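Local atomic coordinates of scarecrow-like protein 3 (Arabidopsis thaliana, PDB entry 6KPB), a protein that is probably a transcription factor of the GRAS family acting in plant development, and binds zinc finger proteins of the IDD group, among them JACKDAW/IDD10. Residues H168-D173 against L252-V257; S256-H261 against V347-D352; P343-V348 against V477-C482; G455-E460 against W469-L474. One frame throughout, in Å; residues are numbered along the deposited sequence.

In the fold
Contacts 1, 2 and 3 follow one another across a single mixed sheet. Contact 1 pairs strands 166-171 and 251-257, contact 2 continues from 251-257 to 345-351, and contact 3 joins 345-351 to the antiparallel strand 472-482; neighbours in this series share a strand. All three are buried, yet their chemistry differs: contact 1 is a backbone ladder with leucine and isoleucine beside it, contact 2 adds a histidine-carboxylate pair where the strands end, and contact 3 sets a tryptophan beside valine and methionine. Contact 4 shares strand 472-482 with contact 3; about 26 Å from contact 1 between centres, it is partly buried and combines an aromatic pair with an exposed turn.

Contact 1: H168-D173 against L252-V257; sequences HVIDLD and LAVSSV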
loop_
_atom_site.group_PDB
_atom_site.type_symbol
_atom_site.label_atom_id
_atom_site.label_comp_id
_atom_site.label_asym_id
_atom_site.label_seq_id
_atom_site.Cartn_x
_atom_site.Cartn_y
_atom_site.Cartn_z
ATOM N N HIS A 168 27.813 11.466 27.375
ATOM C CA HIS A 168 27.474 10.779 26.135
ATOM C C HIS A 168 26.176 10.017 26.354
ATOM O O HIS A 168 26.110 9.134 27.217
ATOM C CB HIS A 168 28.598 9.831 25.707
ATOM C CG HIS A 168 28.328 9.110 24.421
ATOM N ND1 HIS A 168 29.090 8.044 23.993
ATOM C CD2 HIS A 168 27.385 9.303 23.470
ATOM C CE1 HIS A 168 28.627 7.611 22.835
ATOM N NE2 HIS A 168 27.591 8.356 22.495
ATOM N N VAL A 169 25.145 10.359 25.583
ATOM C CA VAL A 169 23.841 9.711 25.664
ATOM C C VAL A 169 23.651 8.864 24.413
ATOM O O VAL A 169 23.902 9.330 23.296
ATOM C CB VAL A 169 22.705 10.740 25.809
ATOM C CG1 VAL A 169 21.357 10.044 25.817
ATOM C CG2 VAL A 169 22.889 11.559 27.077
ATOM N N ILE A 170 23.212 7.622 24.601
ATOM C CA ILE A 170 22.965 6.697 23.502
ATOM C C ILE A 170 21.463 6.475 23.401
ATOM O O ILE A 170 20.835 5.988 24.348
ATOM C CB ILE A 170 23.707 5.368 23.702
ATOM C CG1 ILE A 170 25.214 5.610 23.796
ATOM C CG2 ILE A 170 23.391 4.409 22.566
ATOM C CD1 ILE A 170 26.018 4.351 24.017
ATOM N N ASP A 171 20.890 6.835 22.254
ATOM C CA ASP A 171 19.462 6.680 21.991
ATOM C C ASP A 171 19.285 5.495 21.047
ATOM O O ASP A 171 19.663 5.565 19.872
ATOM C CB ASP A 171 18.883 7.963 21.397
ATOM C CG ASP A 171 17.367 7.932 21.274
ATOM O OD1 ASP A 171 16.760 6.862 21.494
ATOM O OD2 ASP A 171 16.779 8.987 20.960
ATOM N N LEU A 172 18.708 4.406 21.561
ATOM C CA LEU A 172 18.553 3.191 20.769
ATOM C C LEU A 172 17.424 3.286 19.751
ATOM O O LEU A 172 17.393 2.488 18.807
ATOM C CB LEU A 172 18.323 1.991 21.690
ATOM C CG LEU A 172 19.420 1.731 22.724
ATOM C CD1 LEU A 172 19.148 0.446 23.488
ATOM C CD2 LEU A 172 20.791 1.684 22.064
ATOM N N ASP A 173 16.499 4.233 19.917
ATOM C CA ASP A 173 15.447 4.491 18.928
ATOM C C ASP A 173 15.309 6.008 18.823
ATOM O O ASP A 173 14.467 6.621 19.488
ATOM C CB ASP A 173 14.135 3.816 19.302
ATOM C CG ASP A 173 13.035 4.081 18.288
ATOM O OD1 ASP A 173 12.375 5.140 18.378
ATOM O OD2 ASP A 173 12.847 3.241 17.384
ATOM N N LEU A 252 28.265 7.999 30.630
ATOM C CA LEU A 252 27.412 7.382 29.625
ATOM C C LEU A 252 26.024 7.114 30.190
ATOM O O LEU A 252 25.877 6.723 31.353
ATOM C CB LEU A 252 28.031 6.074 29.120
ATOM C CG LEU A 252 27.403 5.440 27.879
ATOM C CD1 LEU A 252 27.601 6.340 26.671
ATOM C CD2 LEU A 252 27.989 4.060 27.627
ATOM N N ALA A 253 25.010 7.322 29.353
ATOM C CA ALA A 253 23.632 6.992 29.680
ATOM C C ALA A 253 22.994 6.324 28.473
ATOM O O ALA A 253 23.243 6.724 27.331
ATOM C CB ALA A 253 22.833 8.237 30.086
ATOM N N VAL A 254 22.183 5.299 28.727
ATOM C CA VAL A 254 21.532 4.522 27.678
ATOM C C VAL A 254 20.024 4.640 27.858
ATOM O O VAL A 254 19.508 4.431 28.963
ATOM C CB VAL A 254 21.974 3.047 27.707
ATOM C CG1 VAL A 254 21.169 2.227 26.714
ATOM C CG2 VAL A 254 23.461 2.933 27.406
ATOM N N SER A 255 19.325 4.975 26.774
ATOM C CA SER A 255 17.873 5.122 26.774
ATOM C C SER A 255 17.275 4.093 25.826
ATOM O O SER A 255 17.566 4.107 24.626
ATOM C CB SER A 255 17.464 6.536 26.360
ATOM O OG SER A 255 16.054 6.645 26.242
ATOM N N SER A 256 16.434 3.212 26.363
ATOM C CA SER A 256 15.809 2.135 25.596
ATOM C C SER A 256 14.295 2.310 25.682
ATOM O O SER A 256 13.657 1.853 26.634
ATOM C CB SER A 256 16.249 0.771 26.118
ATOM O OG SER A 256 15.717 -0.276 25.326
ATOM N N VAL A 257 13.722 2.969 24.681
ATOM C CA VAL A 257 12.289 3.245 24.631
ATOM C C VAL A 257 11.653 2.194 23.727
ATOM O O VAL A 257 11.779 2.252 22.501
ATOM C CB VAL A 257 12.001 4.666 24.142
ATOM C CG1 VAL A 257 10.502 4.886 24.011
ATOM C CG2 VAL A 257 12.609 5.685 25.095
#
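CD1 of I170 meets CD1 of L252 at 3.7 Å, the two side chains running obliquely to each other on the sheet face that also holds H168 and V254. I170 CG1 is anti to its own carbonyl carbon (chi1 -59°), and it lies over one face of the H168 imidazole, toward the rim. The same L252 methyl comes within 3.5 Å of H168 ND1, the histidine and leucine side chains lying side by side and pointing the same way. An alanine in place of I170, lacking the CG1 that lies over the H168 ring, would probably open a gap beside L252 CD1. Farther on, L172 CD1 reaches S256 CB at 3.9 Å.

Beneath these side chains the parallel strands are tied by hydrogen bonds from A253 N to H168 O, I170 N to A253 O (2.9 Å), S255 N to I170 O and L172 N to S255 O (3.3 Å). As the first strand ends, D171 OD1 accepts from D173 N at 3.1 Å, an Asx turn, while D171 OD2 takes the indole N-H of W180. T200 OG1 is hydrogen-bonded to H168 NE2, and Q179 NE2 to S255 OG. The pairing thus places most of the predicted VHIID motif inside the sheet, between strands 196-203 and 251-257, with helix 178-189 packed against the face carrying V169, D171 and S255.

Contact 2: S256-H261 against V347-D352; sequences SVLQLH and VVTEQD
At the C-terminal ends of two parallel strands of the central sheet, H261 and E350 form a histidine-carboxylate pair just beyond the last bridge, V257 with T349. H261 ND1 donates to E350 OE2 over 2.6 Å; the oxygen uses its syn lone pair and lies in the imidazole plane, although ring and carboxylate planes stand 85° apart. E350 OE1 accepts from H261 N at 3.1 Å, the donor rising above the carboxylate plane, and takes a weak bond from L260 N. The glutamate chain bends at chi2 (-65°), which turns CD back from an extended course. An alanine at E350 would probably leave H261 ND1, H261 N and L260 N without these acceptors and the ring less fixed, though still held at NE2.

Q351 OE1 approaches the same imidazole at CE1, 3.2 Å away, and L258 CD2 at 3.5 Å, the leucine and glutamine side chains crossing at about a right angle. Upstream, S256 N hydrogen-bonds to V347 O, T349 N to S256 O, and L258 N to T349 O at 2.7 Å. L260 CD2 packs on V348 CG1, while T349 OG1 is hydrogen-bonded to S149 OG.

The other ring nitrogen, H261 NE2, is hydrogen-bonded to E414 OE1, and the ring also meets H416 edge to face. With carboxylates at both nitrogens, the buried imidazole is likely to be stabilised in its protonated, cationic form.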
loop_
_atom_site.group_PDB
_atom_site.type_symbol
_atom_site.label_atom_id
_atom_site.label_comp_id
_atom_site.label_asym_id
_atom_site.label_seq_id
_atom_site.Cartn_x
_atom_site.Cartn_y
_atom_site.Cartn_z
ATOM N N SER A 256 16.434 3.212 26.363
ATOM C CA SER A 256 15.809 2.135 25.596
ATOM C C SER A 256 14.295 2.310 25.682
ATOM O O SER A 256 13.657 1.853 26.634
ATOM C CB SER A 256 16.249 0.771 26.118
ATOM O OG SER A 256 15.717 -0.276 25.326
ATOM N N VAL A 257 13.722 2.969 24.681
ATOM C CA VAL A 257 12.289 3.245 24.631
ATOM C C VAL A 257 11.653 2.194 23.727
ATOM O O VAL A 257 11.779 2.252 22.501
ATOM C CB VAL A 257 12.001 4.666 24.142
ATOM C CG1 VAL A 257 10.502 4.886 24.011
ATOM C CG2 VAL A 257 12.609 5.685 25.095
ATOM N N LEU A 258 10.974 1.224 24.344
ATOM C CA LEU A 258 10.192 0.204 23.637
ATOM C C LEU A 258 11.052 -0.656 22.714
ATOM O O LEU A 258 10.584 -1.114 21.669
ATOM C CB LEU A 258 9.044 0.835 22.841
ATOM C CG LEU A 258 8.078 1.750 23.593
ATOM C CD1 LEU A 258 6.910 2.146 22.696
ATOM C CD2 LEU A 258 7.585 1.089 24.872
ATOM N N GLN A 259 12.308 -0.899 23.089
ATOM C CA GLN A 259 13.218 -1.663 22.247
ATOM C C GLN A 259 13.693 -2.972 22.857
ATOM O O GLN A 259 14.140 -3.847 22.109
ATOM C CB GLN A 259 14.452 -0.819 21.887
ATOM C CG GLN A 259 14.126 0.440 21.108
ATOM C CD GLN A 259 13.227 0.167 19.920
ATOM O OE1 GLN A 259 13.518 -0.696 19.090
ATOM N NE2 GLN A 259 12.120 0.895 19.838
ATOM N N LEU A 260 13.607 -3.138 24.177
ATOM C CA LEU A 260 14.192 -4.318 24.807
ATOM C C LEU A 260 13.420 -5.584 24.454
ATOM O O LEU A 260 14.024 -6.636 24.218
ATOM C CB LEU A 260 14.253 -4.128 26.320
ATOM C CG LEU A 260 15.521 -4.654 26.992
ATOM C CD1 LEU A 260 16.749 -4.039 26.340
ATOM C CD2 LEU A 260 15.501 -4.361 28.484
ATOM N N HIS A 261 12.086 -5.502 24.399
ATOM C CA HIS A 261 11.282 -6.684 24.097
ATOM C C HIS A 261 11.556 -7.230 22.701
ATOM O O HIS A 261 11.206 -8.382 22.421
ATOM C CB HIS A 261 9.792 -6.365 24.255
ATOM C CG HIS A 261 9.277 -5.356 23.275
ATOM N ND1 HIS A 261 8.917 -4.077 23.643
ATOM C CD2 HIS A 261 9.052 -5.441 21.942
ATOM C CE1 HIS A 261 8.499 -3.416 22.579
ATOM N NE2 HIS A 261 8.571 -4.221 21.534
ATOM N N VAL A 347 17.941 3.767 31.261
ATOM C CA VAL A 347 16.520 4.023 31.449
ATOM C C VAL A 347 15.747 3.187 30.440
ATOM O O VAL A 347 16.056 3.197 29.242
ATOM C CB VAL A 347 16.195 5.522 31.324
ATOM C CG1 VAL A 347 16.821 6.286 32.482
ATOM C CG2 VAL A 347 16.698 6.080 30.008
ATOM N N VAL A 348 14.756 2.447 30.929
ATOM C CA VAL A 348 14.015 1.483 30.123
ATOM C C VAL A 348 12.540 1.847 30.171
ATOM O O VAL A 348 11.953 1.953 31.256
ATOM C CB VAL A 348 14.234 0.043 30.613
ATOM C CG1 VAL A 348 13.428 -0.927 29.766
ATOM C CG2 VAL A 348 15.716 -0.312 30.591
ATOM N N THR A 349 11.942 2.035 28.997
ATOM C CA THR A 349 10.503 2.206 28.856
ATOM C C THR A 349 9.973 1.031 28.045
ATOM O O THR A 349 10.415 0.807 26.914
ATOM C CB THR A 349 10.157 3.533 28.179
ATOM O OG1 THR A 349 10.631 4.620 28.983
ATOM C CG2 THR A 349 8.650 3.664 28.004
ATOM N N GLU A 350 9.039 0.283 28.627
ATOM C CA GLU A 350 8.532 -0.933 28.011
ATOM C C GLU A 350 7.030 -1.036 28.225
ATOM O O GLU A 350 6.477 -0.463 29.168
ATOM C CB GLU A 350 9.218 -2.183 28.582
ATOM C CG GLU A 350 10.467 -2.605 27.835
ATOM C CD GLU A 350 10.168 -3.039 26.415
ATOM O OE1 GLU A 350 11.015 -2.805 25.528
ATOM O OE2 GLU A 350 9.080 -3.610 26.188
ATOM N N GLN A 351 6.376 -1.777 27.331
ATOM C CA GLN A 351 4.993 -2.162 27.565
ATOM C C GLN A 351 4.903 -3.004 28.830
ATOM O O GLN A 351 5.802 -3.792 29.137
ATOM C CB GLN A 351 4.436 -2.948 26.375
ATOM C CG GLN A 351 4.039 -2.106 25.170
ATOM C CD GLN A 351 5.185 -1.887 24.204
ATOM O OE1 GLN A 351 6.346 -2.144 24.529
ATOM N NE2 GLN A 351 4.865 -1.416 23.007
ATOM N N ASP A 352 3.814 -2.832 29.570
ATOM C CA ASP A 352 3.600 -3.560 30.813
ATOM C C ASP A 352 2.392 -4.478 30.650
ATOM O O ASP A 352 1.341 -4.278 31.263
ATOM C CB ASP A 352 3.412 -2.594 31.981
ATOM C CG ASP A 352 3.709 -3.240 33.319
ATOM O OD1 ASP A 352 3.680 -4.485 33.396
ATOM O OD2 ASP A 352 4.002 -2.506 34.285
#

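Contact 3: P343-V348 against V477-C482; sequences PKVMVV and VSAWRC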
loop_
_atom_site.group_PDB
_atom_site.type_symbol
_atom_site.label_atom_id
_atom_site.label_comp_id
_atom_site.label_asym_id
_atom_site.label_seq_id
_atom_site.Cartn_x
_atom_site.Cartn_y
_atom_site.Cartn_z
ATOM N N PRO A 343 27.531 2.020 31.606
ATOM C CA PRO A 343 26.723 3.242 31.647
ATOM C C PRO A 343 26.475 3.674 33.083
ATOM O O PRO A 343 26.341 2.846 33.987
ATOM C CB PRO A 343 25.422 2.831 30.951
ATOM C CG PRO A 343 25.314 1.377 31.213
ATOM C CD PRO A 343 26.731 0.865 31.165
ATOM N N LYS A 344 26.422 4.990 33.287
ATOM C CA LYS A 344 26.112 5.502 34.615
ATOM C C LYS A 344 24.637 5.320 34.946
ATOM O O LYS A 344 24.277 5.207 36.123
ATOM C CB LYS A 344 26.513 6.973 34.722
ATOM C CG LYS A 344 27.332 7.289 35.960
ATOM C CD LYS A 344 27.721 8.752 36.010
ATOM C CE LYS A 344 28.268 9.115 37.377
ATOM N NZ LYS A 344 28.698 10.536 37.441
ATOM N N VAL A 345 23.779 5.284 33.931
ATOM C CA VAL A 345 22.365 4.984 34.122
ATOM C C VAL A 345 21.814 4.418 32.820
ATOM O O VAL A 345 22.196 4.847 31.727
ATOM C CB VAL A 345 21.570 6.229 34.583
ATOM C CG1 VAL A 345 21.481 7.273 33.473
ATOM C CG2 VAL A 345 20.180 5.831 35.061
ATOM N N MET A 346 20.933 3.429 32.943
ATOM C CA MET A 346 20.145 2.935 31.826
ATOM C C MET A 346 18.674 3.120 32.159
ATOM O O MET A 346 18.216 2.684 33.220
ATOM C CB MET A 346 20.435 1.461 31.527
ATOM C CG MET A 346 19.567 0.893 30.412
ATOM S SD MET A 346 19.981 -0.804 29.967
ATOM C CE MET A 346 19.492 -1.680 31.451
ATOM N N VAL A 347 17.941 3.767 31.261
ATOM C CA VAL A 347 16.520 4.023 31.449
ATOM C C VAL A 347 15.747 3.187 30.440
ATOM O O VAL A 347 16.056 3.197 29.242
ATOM C CB VAL A 347 16.195 5.522 31.324
ATOM C CG1 VAL A 347 16.821 6.286 32.482
ATOM C CG2 VAL A 347 16.698 6.080 30.008
ATOM N N VAL A 348 14.756 2.447 30.929
ATOM C CA VAL A 348 14.015 1.483 30.123
ATOM C C VAL A 348 12.540 1.847 30.171
ATOM O O VAL A 348 11.953 1.953 31.256
ATOM C CB VAL A 348 14.234 0.043 30.613
ATOM C CG1 VAL A 348 13.428 -0.927 29.766
ATOM C CG2 VAL A 348 15.716 -0.312 30.591
ATOM N N VAL A 477 8.352 2.523 33.308
ATOM C CA VAL A 477 9.592 3.281 33.178
ATOM C C VAL A 477 10.476 2.943 34.371
ATOM O O VAL A 477 10.026 3.020 35.519
ATOM C CB VAL A 477 9.341 4.800 33.105
ATOM C CG1 VAL A 477 10.651 5.547 32.904
ATOM C CG2 VAL A 477 8.359 5.129 31.988
ATOM N N SER A 478 11.727 2.571 34.101
ATOM C CA SER A 478 12.630 2.140 35.159
ATOM C C SER A 478 14.052 2.573 34.832
ATOM O O SER A 478 14.452 2.619 33.665
ATOM C CB SER A 478 12.572 0.621 35.357
ATOM O OG SER A 478 12.932 -0.064 34.170
ATOM N N ALA A 479 14.815 2.876 35.880
ATOM C CA ALA A 479 16.193 3.330 35.760
ATOM C C ALA A 479 17.123 2.336 36.442
ATOM O O ALA A 479 16.781 1.767 37.485
ATOM C CB ALA A 479 16.370 4.724 36.369
ATOM N N TRP A 480 18.301 2.130 35.853
ATOM C CA TRP A 480 19.216 1.093 36.308
ATOM C C TRP A 480 20.654 1.583 36.219
ATOM O O TRP A 480 21.012 2.361 35.331
ATOM C CB TRP A 480 19.050 -0.190 35.482
ATOM C CG TRP A 480 17.627 -0.629 35.373
ATOM C CD1 TRP A 480 16.708 -0.215 34.448
ATOM C CD2 TRP A 480 16.947 -1.556 36.226
ATOM N NE1 TRP A 480 15.501 -0.831 34.673
ATOM C CE2 TRP A 480 15.621 -1.660 35.759
ATOM C CE3 TRP A 480 17.331 -2.312 37.337
ATOM C CZ2 TRP A 480 14.680 -2.488 36.364
ATOM C CZ3 TRP A 480 16.394 -3.132 37.938
ATOM C CH2 TRP A 480 15.085 -3.214 37.450
ATOM N N ARG A 481 21.475 1.113 37.157
ATOM C CA ARG A 481 22.904 1.384 37.180
ATOM C C ARG A 481 23.658 0.064 37.262
ATOM O O ARG A 481 23.099 -0.968 37.640
ATOM C CB ARG A 481 23.299 2.272 38.365
ATOM C CG ARG A 481 23.086 1.589 39.704
ATOM C CD ARG A 481 23.763 2.326 40.842
ATOM N NE ARG A 481 24.646 1.440 41.596
ATOM C CZ ARG A 481 24.227 0.556 42.496
ATOM N NH1 ARG A 481 25.102 -0.210 43.134
ATOM N NH2 ARG A 481 22.931 0.432 42.755
ATOM N N CYS A 482 24.942 0.111 36.920
ATOM C CA CYS A 482 25.761 -1.093 36.886
ATOM C C CYS A 482 26.178 -1.504 38.292
ATOM O O CYS A 482 26.611 -0.669 39.092
ATOM C CB CYS A 482 26.996 -0.868 36.017
ATOM S SG CYS A 482 26.637 -0.645 34.269
#
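W480 and V348 meet on the closely packed face of this contact: V348 CG2 stands 4.0 Å from W480 CD1, and the two side chains run obliquely to each other. W480 CG is anti to its own carbonyl carbon (chi1 -50°), and the indole has the carbonyl oxygen of M346 at its edge, 3.5 Å from W480 CD1. Its N-H goes to the hydroxyl of S478 in the same strand, NE1 to OG 2.7 Å, so this buried donor is satisfied and the ring's rotation is restrained. M346 CE rests near W480 CB.

The strands are antiparallel, with M346-W480 and V348-S478 as hydrogen-bonded pairs and V347-A479 as the non-hydrogen-bonded pair between them. M346 N to W480 O measures 2.6 Å, and V348 N to S478 O 2.8 Å. Strand 472-482, nearly all of it in the predicted SAW region, thereby adds an antiparallel neighbour to strand 345-351, whose other neighbour, 251-257, is parallel. Helix 419-428 packs on the face carrying M346, V348 and W480, helix 145-160 on that of V345 and V347. There A479 CB touches V345 CG2 at 4.2 Å.

Toward the start of the first segment the pairing gives way to looser contacts. P343 CD still meets C482 SG at 3.5 Å, but R481 is exposed and touches the segment mainly through CB, 3.8 Å from K344 O. The exposed K344 forms a salt bridge through NZ with E164.

Contact 4: G455-E460 against W469-L474; sequences GYRIKE and WQDRPL
G455 begins the contact by laying its backbone against the indole of W469: G455 CA is 3.7 Å from W469 CZ3. A side chain here would run into that ring, and the glycine's backbone angles would also press a CB against the preceding carbonyl. G455 O accepts from Q470 N at 2.9 Å, which ties the start of the segment to the type II' turn running from W469 to R472. Q470 CG, anti to its own carbonyl carbon (chi1 -51°), lies over one face of the W469 indole, toward the rim.

Y456 follows, in a non-hydrogen-bonded antiparallel pair with W469 and a T-shaped stack. The edge of W469 points at the tyrosine face, with CE3 over the centre of that ring, 3.8 Å from Y456 CE2. The centroids are 5.1 Å apart and the planes meet at 66°. On the tyrosine, CE1 lies 4.3 Å from L474 CD1.

R457 turns to the exposed side. Its NE makes a weak bond to Q470 O at 3.2 Å, and D471 OD1 lies 4.2 Å from R457 NE, well out of the guanidinium plane, so that the two interact through charge alone.

The pairing with strand 464-469 continues through backbone bonds, R457 with C468 and K459 with V466. The aromatic pair packs against C377 of helix 360-381, Y456 also touches L448 of helix 438-448, and strand 472-482 carries the chain from the turn back into the sheet.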
loop_
_atom_site.group_PDB
_atom_site.type_symbol
_atom_site.label_atom_id
_atom_site.label_comp_id
_atom_site.label_asym_id
_atom_site.label_seq_id
_atom_site.Cartn_x
_atom_site.Cartn_y
_atom_site.Cartn_z
ATOM N N GLY A 455 -8.015 10.413 33.199
ATOM C CA GLY A 455 -8.184 8.985 33.099
ATOM C C GLY A 455 -6.891 8.213 33.253
ATOM O O GLY A 455 -6.918 7.044 33.657
ATOM N N TYR A 456 -5.761 8.841 32.944
ATOM C CA TYR A 456 -4.466 8.216 33.149
ATOM C C TYR A 456 -4.044 8.318 34.608
ATOM O O TYR A 456 -4.434 9.239 35.330
ATOM C CB TYR A 456 -3.403 8.862 32.262
ATOM C CG TYR A 456 -3.537 8.524 30.798
ATOM C CD1 TYR A 456 -2.972 7.366 30.280
ATOM C CD2 TYR A 456 -4.223 9.363 29.933
ATOM C CE1 TYR A 456 -3.090 7.053 28.943
ATOM C CE2 TYR A 456 -4.347 9.058 28.594
ATOM C CZ TYR A 456 -3.780 7.903 28.105
ATOM O OH TYR A 456 -3.901 7.598 26.771
ATOM N N ARG A 457 -3.236 7.353 35.035
ATOM C CA ARG A 457 -2.698 7.318 36.384
ATOM C C ARG A 457 -1.270 6.799 36.326
ATOM O O ARG A 457 -0.910 6.030 35.431
ATOM C CB ARG A 457 -3.544 6.434 37.308
ATOM C CG ARG A 457 -4.892 7.023 37.682
ATOM C CD ARG A 457 -5.904 5.930 37.983
ATOM N NE ARG A 457 -5.281 4.765 38.604
ATOM C CZ ARG A 457 -5.025 4.656 39.904
ATOM N NH1 ARG A 457 -5.336 5.649 40.728
ATOM N NH2 ARG A 457 -4.456 3.558 40.379
ATOM N N ILE A 458 -0.457 7.233 37.284
ATOM C CA ILE A 458 0.915 6.763 37.427
ATOM C C ILE A 458 1.039 6.094 38.786
ATOM O O ILE A 458 0.800 6.729 39.821
ATOM C CB ILE A 458 1.935 7.900 37.279
ATOM C CG1 ILE A 458 1.952 8.407 35.840
ATOM C CG2 ILE A 458 3.319 7.421 37.672
ATOM C CD1 ILE A 458 2.847 9.597 35.628
ATOM N N LYS A 459 1.405 4.818 38.782
ATOM C CA LYS A 459 1.575 4.040 39.999
ATOM C C LYS A 459 3.050 3.741 40.218
ATOM O O LYS A 459 3.775 3.415 39.272
ATOM C CB LYS A 459 0.779 2.735 39.932
ATOM N N GLU A 460 3.490 3.856 41.467
ATOM C CA GLU A 460 4.863 3.544 41.835
ATOM C C GLU A 460 4.966 2.070 42.200
ATOM O O GLU A 460 4.123 1.541 42.927
ATOM C CB GLU A 460 5.317 4.417 43.005
ATOM C CG GLU A 460 6.802 4.329 43.330
ATOM C CD GLU A 460 7.126 3.220 44.314
ATOM O OE1 GLU A 460 8.315 2.852 44.427
ATOM O OE2 GLU A 460 6.193 2.718 44.975
ATOM N N TRP A 469 -4.054 3.401 32.159
ATOM C CA TRP A 469 -5.320 3.989 31.741
ATOM C C TRP A 469 -6.412 3.363 32.594
ATOM O O TRP A 469 -6.576 2.138 32.588
ATOM C CB TRP A 469 -5.594 3.755 30.256
ATOM C CG TRP A 469 -7.004 4.079 29.865
ATOM C CD1 TRP A 469 -8.008 3.189 29.609
ATOM C CD2 TRP A 469 -7.574 5.384 29.705
ATOM N NE1 TRP A 469 -9.164 3.861 29.288
ATOM C CE2 TRP A 469 -8.924 5.208 29.340
ATOM C CE3 TRP A 469 -7.071 6.683 29.825
ATOM C CZ2 TRP A 469 -9.778 6.282 29.100
ATOM C CZ3 TRP A 469 -7.921 7.747 29.586
ATOM C CH2 TRP A 469 -9.259 7.541 29.228
ATOM N N GLN A 470 -7.148 4.202 33.324
ATOM C CA GLN A 470 -8.055 3.731 34.363
ATOM C C GLN A 470 -7.286 2.843 35.332
ATOM O O GLN A 470 -6.378 3.315 36.023
ATOM C CB GLN A 470 -9.250 2.985 33.758
ATOM C CG GLN A 470 -9.976 3.741 32.648
ATOM C CD GLN A 470 -10.772 4.934 33.156
ATOM O OE1 GLN A 470 -10.207 5.920 33.630
ATOM N NE2 GLN A 470 -12.094 4.847 33.053
ATOM N N ASP A 471 -7.621 1.556 35.378
ATOM C CA ASP A 471 -6.909 0.597 36.214
ATOM C C ASP A 471 -5.989 -0.319 35.418
ATOM O O ASP A 471 -5.319 -1.166 36.014
ATOM C CB ASP A 471 -7.905 -0.252 37.013
ATOM C CG ASP A 471 -8.540 0.513 38.159
ATOM O OD1 ASP A 471 -8.198 1.699 38.350
ATOM O OD2 ASP A 471 -9.381 -0.076 38.870
ATOM N N ARG A 472 -5.934 -0.166 34.097
ATOM C CA ARG A 472 -5.189 -1.090 33.251
ATOM C C ARG A 472 -3.761 -0.597 33.066
ATOM O O ARG A 472 -3.565 0.518 32.562
ATOM C CB ARG A 472 -5.863 -1.234 31.899
ATOM C CG ARG A 472 -5.210 -2.260 30.990
ATOM C CD ARG A 472 -5.490 -3.672 31.470
ATOM N NE ARG A 472 -4.772 -4.670 30.681
ATOM C CZ ARG A 472 -4.965 -5.981 30.783
ATOM N NH1 ARG A 472 -5.861 -6.457 31.636
ATOM N NH2 ARG A 472 -4.266 -6.815 30.026
ATOM N N PRO A 473 -2.748 -1.373 33.449
ATOM C CA PRO A 473 -1.365 -0.964 33.175
ATOM C C PRO A 473 -1.069 -0.983 31.684
ATOM O O PRO A 473 -1.552 -1.844 30.945
ATOM C CB PRO A 473 -0.528 -2.011 33.921
ATOM C CG PRO A 473 -1.465 -2.627 34.914
ATOM C CD PRO A 473 -2.813 -2.593 34.267
ATOM N N LEU A 474 -0.261 -0.020 31.246
ATOM C CA LEU A 474 0.092 0.119 29.838
ATOM C C LEU A 474 1.593 0.105 29.605
ATOM O O LEU A 474 2.077 -0.678 28.778
ATOM C CB LEU A 474 -0.513 1.412 29.268
ATOM C CG LEU A 474 -2.039 1.507 29.245
ATOM C CD1 LEU A 474 -2.477 2.844 28.671
ATOM C CD2 LEU A 474 -2.642 0.353 28.455
#